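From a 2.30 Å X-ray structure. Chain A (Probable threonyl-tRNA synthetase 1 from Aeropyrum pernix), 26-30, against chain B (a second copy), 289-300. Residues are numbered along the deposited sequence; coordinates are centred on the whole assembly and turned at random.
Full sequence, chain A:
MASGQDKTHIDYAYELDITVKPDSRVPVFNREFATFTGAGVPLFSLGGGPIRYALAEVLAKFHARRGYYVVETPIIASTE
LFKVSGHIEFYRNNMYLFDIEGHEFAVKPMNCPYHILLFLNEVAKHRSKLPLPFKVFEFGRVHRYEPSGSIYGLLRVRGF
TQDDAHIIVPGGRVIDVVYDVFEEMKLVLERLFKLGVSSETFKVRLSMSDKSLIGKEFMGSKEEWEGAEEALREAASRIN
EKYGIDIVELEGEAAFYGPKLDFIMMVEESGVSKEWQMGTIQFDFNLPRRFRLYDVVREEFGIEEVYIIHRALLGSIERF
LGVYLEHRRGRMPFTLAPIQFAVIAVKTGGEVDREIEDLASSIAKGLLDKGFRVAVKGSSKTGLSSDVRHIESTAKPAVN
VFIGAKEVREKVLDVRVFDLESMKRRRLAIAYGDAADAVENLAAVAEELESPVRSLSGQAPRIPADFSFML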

# COMPACT_ATOMS: atom_id res chain seq x y z
N VAL A 26 -1.44 17.08 23.35
CA VAL A 26 -0.20 17.40 22.61
C VAL A 26 0.81 18.09 23.54
O VAL A 26 0.48 19.08 24.15
N PRO A 27 2.05 17.55 23.67
CA PRO A 27 3.10 18.26 24.45
C PRO A 27 3.18 19.77 24.17
O PRO A 27 3.10 20.18 23.01
N VAL A 28 3.35 20.58 25.21
CA VAL A 28 3.46 22.08 25.10
C VAL A 28 2.14 22.78 24.66
O VAL A 28 1.69 23.70 25.33
N PHE A 29 1.49 22.36 23.59
CA PHE A 29 0.16 22.94 23.33
C PHE A 29 -0.90 22.64 24.40
O PHE A 29 -1.92 23.34 24.49
N ASN A 30 -0.68 21.58 25.18
CA ASN A 30 -1.71 21.03 26.07
C ASN A 30 -3.17 21.22 25.50
O ASN A 30 -4.08 21.74 26.16
N ARG B 289 9.34 26.14 15.04
CA ARG B 289 8.72 27.26 15.76
C ARG B 289 7.20 27.04 15.93
O ARG B 289 6.67 27.11 17.05
N ARG B 290 6.50 26.76 14.83
CA ARG B 290 5.04 26.63 14.88
C ARG B 290 4.53 25.46 15.76
O ARG B 290 3.51 25.60 16.45
N PHE B 291 5.25 24.35 15.75
CA PHE B 291 4.92 23.18 16.57
C PHE B 291 5.78 23.05 17.83
O PHE B 291 5.76 22.02 18.47
N ARG B 292 6.57 24.09 18.13
CA ARG B 292 7.33 24.19 19.35
C ARG B 292 8.30 23.02 19.52
O ARG B 292 8.50 22.52 20.63
N LEU B 293 8.94 22.65 18.41
CA LEU B 293 9.88 21.52 18.40
C LEU B 293 11.22 21.82 19.03
O LEU B 293 11.84 20.92 19.61
N TYR B 294 11.66 23.07 18.88
CA TYR B 294 12.89 23.56 19.48
C TYR B 294 12.78 23.48 21.03
O TYR B 294 13.69 23.04 21.68
N ASP B 295 11.64 23.92 21.57
CA ASP B 295 11.28 23.79 22.98
C ASP B 295 11.24 22.34 23.43
O ASP B 295 11.96 21.97 24.36
N VAL B 296 10.45 21.53 22.73
CA VAL B 296 10.29 20.12 23.04
C VAL B 296 11.61 19.34 23.02
O VAL B 296 11.91 18.57 23.94
N VAL B 297 12.44 19.57 22.02
CA VAL B 297 13.76 18.90 21.93
C VAL B 297 14.74 19.37 23.00
O VAL B 297 15.58 18.61 23.49
N ARG B 298 14.65 20.65 23.35
CA ARG B 298 15.55 21.25 24.34
C ARG B 298 15.18 20.68 25.70
O ARG B 298 16.05 20.14 26.39
N GLU B 299 13.91 20.78 26.06
CA GLU B 299 13.42 20.26 27.34
C GLU B 299 13.57 18.75 27.53
O GLU B 299 14.12 18.33 28.53
N GLU B 300 13.12 17.95 26.57
CA GLU B 300 13.14 16.48 26.68
C GLU B 300 14.47 15.84 26.33
O GLU B 300 14.83 14.83 26.92

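Packing of the segment Pro27(A)–Phe29(A) against the helix break and following helix of chain B, in the two-copy assembly of a probable threonyl-tRNA synthetase. The chain A stretch has no regular helix or strand; it is a short irregular turn, tightened by a backbone hydrogen bond from Phe29(A) N to Pro27(A) O (2.8 Å), and it presents two bumps, Val28(A) and the ring of Phe29(A). In chain B one helix ends at Arg290(B), Phe291(B) is the first residue to leave helical geometry, and Arg292(B), with positive phi and psi, sits at the N-cap position of the next helix. At this break the carbonyl of Arg290(B) is directed at the Phe29(A) ring, and that of Phe291(B) passes beside it.

Phe29(A) is the buried centre of the contact. Its CA-to-CB bond points sideways, but the m rotamer (chi1 -67°, chi2 -87°) brings the end of the ring nearer to chain B. The rim of the ring enters the break between the helices: Phe29(A) CZ lies 3.2 Å from Arg290(B) O and CE2 3.7 Å from Phe291(B) O, both oxygens near the ring plane, where the slightly positive C-H edge suits a carbonyl. The floor beside it is the Phe291(B) ring, also m, touched lightly and obliquely, with Phe29(A) CE2 4.5 Å from Phe291(B) CD1.

Arg292(B) covers one face of the same ring. From a CA-to-CB bond directed toward chain A, chi1 m followed by t at chi2 and chi3 extends the side chain across Phe29(A). The Arg292(B) CD methylene sits over the face, 4.0 Å from the Phe29(A) ring centroid in a CH-pi contact, and the guanidinium continues flat beyond it, its plane tilted by just 7° and its centre 4.2 Å from that of the ring. The cation-pi contact is off-centre, CZ standing 33° from the ring normal; the closest approach is Arg292(B) NH1 to Phe29(A) CD1, 3.5 Å. The guanidinium makes no hydrogen bond to the chain A stretch; stacked flat, it forms a lid over one face of the ring.

Val28(A), with chi1 t, points toward the helix and fits its methyls into the hollow between Arg292(B) and Val296(B). Val28(A) CG1 rests on the aliphatic part of Arg292(B), 3.7 Å from CD, so this arginine packs against both Phe29(A) and Val28(A). Val28(A) CG2 meets Val296(B) CG2 at 3.4 Å, one helical turn further on. Val296(B), also t, is buried and points toward chain A; Val296(B) CG2 also reaches Pro27(A) CB at 4.3 Å. Glu299(B) only grazes the contact, its OE1 4.4 Å from Val28(A) CG2.

No hydrogen bond or salt bridge joins the two stretches; the fit relies on apolar packing and the arginine stack. Within the helix, Arg298(B) NH2 hydrogen-bonds Asp295(B) OD1 at 2.8 Å as part of a salt bridge and also forms a salt bridge with Glu299(B) OE2 at 3.5 Å.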

# COMPACT_ATOMS: atom_id res chain seq x y z
CB VAL A 26 -0.50 18.26 21.36
CG1 VAL A 26 0.79 18.55 20.59
CG2 VAL A 26 -1.49 17.54 20.45
CB PRO A 27 4.38 17.59 23.98
CG PRO A 27 4.00 16.21 23.61
CD PRO A 27 2.53 16.26 23.14
CB VAL A 28 4.72 22.60 24.24
CG1 VAL A 28 4.88 24.12 24.39
CG2 VAL A 28 6.03 21.93 24.67
CB PHE A 29 -0.37 22.47 21.99
CG PHE A 29 0.39 22.99 20.85
CD1 PHE A 29 0.08 24.22 20.30
CD2 PHE A 29 1.46 22.27 20.34
CE1 PHE A 29 0.82 24.73 19.22
CE2 PHE A 29 2.19 22.77 19.26
CZ PHE A 29 1.86 24.00 18.70
CB ASN A 30 -1.50 21.52 27.52
CG ASN A 30 -2.34 20.76 28.57
OD1 ASN A 30 -2.80 19.63 28.35
ND2 ASN A 30 -2.53 21.40 29.73
CB ARG B 289 9.02 28.61 15.04
CG ARG B 289 10.47 29.15 15.32
CD ARG B 289 10.76 30.46 14.53
NE ARG B 289 12.05 31.05 14.89
CZ ARG B 289 13.22 30.68 14.39
NH1 ARG B 289 13.29 29.68 13.49
NH2 ARG B 289 14.32 31.26 14.82
CB ARG B 290 4.47 26.54 13.46
CG ARG B 290 4.71 27.79 12.62
CD ARG B 290 4.00 29.01 13.17
NE ARG B 290 2.56 29.08 12.83
CZ ARG B 290 1.62 29.70 13.57
NH1 ARG B 290 1.93 30.31 14.73
NH2 ARG B 290 0.35 29.70 13.18
CB PHE B 291 5.08 21.90 15.75
CG PHE B 291 3.96 21.67 14.77
CD1 PHE B 291 2.77 21.06 15.18
CD2 PHE B 291 4.08 22.11 13.45
CE1 PHE B 291 1.75 20.84 14.28
CE2 PHE B 291 3.05 21.91 12.55
CZ PHE B 291 1.89 21.29 12.96
CB ARG B 292 6.37 24.37 20.54
CG ARG B 292 5.62 25.72 20.43
CD ARG B 292 4.26 25.65 21.09
NE ARG B 292 3.39 26.82 20.89
CZ ARG B 292 2.27 27.05 21.59
NH1 ARG B 292 1.90 26.20 22.54
NH2 ARG B 292 1.52 28.12 21.35
CB LEU B 293 10.07 20.98 16.97
CG LEU B 293 8.76 20.56 16.25
CD1 LEU B 293 9.07 19.91 14.92
CD2 LEU B 293 7.87 19.64 17.19
CB TYR B 294 13.18 24.99 19.03
CG TYR B 294 13.68 25.20 17.62
CD1 TYR B 294 14.51 24.26 17.00
CD2 TYR B 294 13.34 26.34 16.89
CE1 TYR B 294 14.98 24.45 15.73
CE2 TYR B 294 13.81 26.55 15.61
CZ TYR B 294 14.63 25.59 15.04
OH TYR B 294 15.16 25.77 13.77
CB ASP B 295 9.95 24.51 23.28
CG ASP B 295 10.09 26.04 23.18
OD1 ASP B 295 11.22 26.54 23.37
OD2 ASP B 295 9.09 26.73 22.90
CB VAL B 296 9.18 19.47 22.13
CG1 VAL B 296 9.35 17.97 22.06
CG2 VAL B 296 7.81 19.84 22.64
CB VAL B 297 14.36 19.05 20.49
CG1 VAL B 297 15.78 18.54 20.40
CG2 VAL B 297 13.46 18.34 19.50
CB ARG B 298 15.48 22.80 24.32
CG ARG B 298 16.52 23.46 25.22
CD ARG B 298 16.20 24.94 25.55
NE ARG B 298 14.81 25.20 25.96
CZ ARG B 298 13.89 25.80 25.20
NH1 ARG B 298 14.19 26.23 23.95
NH2 ARG B 298 12.66 25.98 25.70
CB GLU B 299 11.98 20.69 27.57
CG GLU B 299 11.87 22.20 27.75
CD GLU B 299 10.47 22.76 27.50
OE1 GLU B 299 9.51 21.97 27.32
OE2 GLU B 299 10.34 24.01 27.47
CB GLU B 300 12.05 15.86 25.81
CG GLU B 300 10.62 16.31 26.10
CD GLU B 300 10.15 15.97 27.52
OE1 GLU B 300 10.66 15.01 28.14
OE2 GLU B 300 9.25 16.67 28.03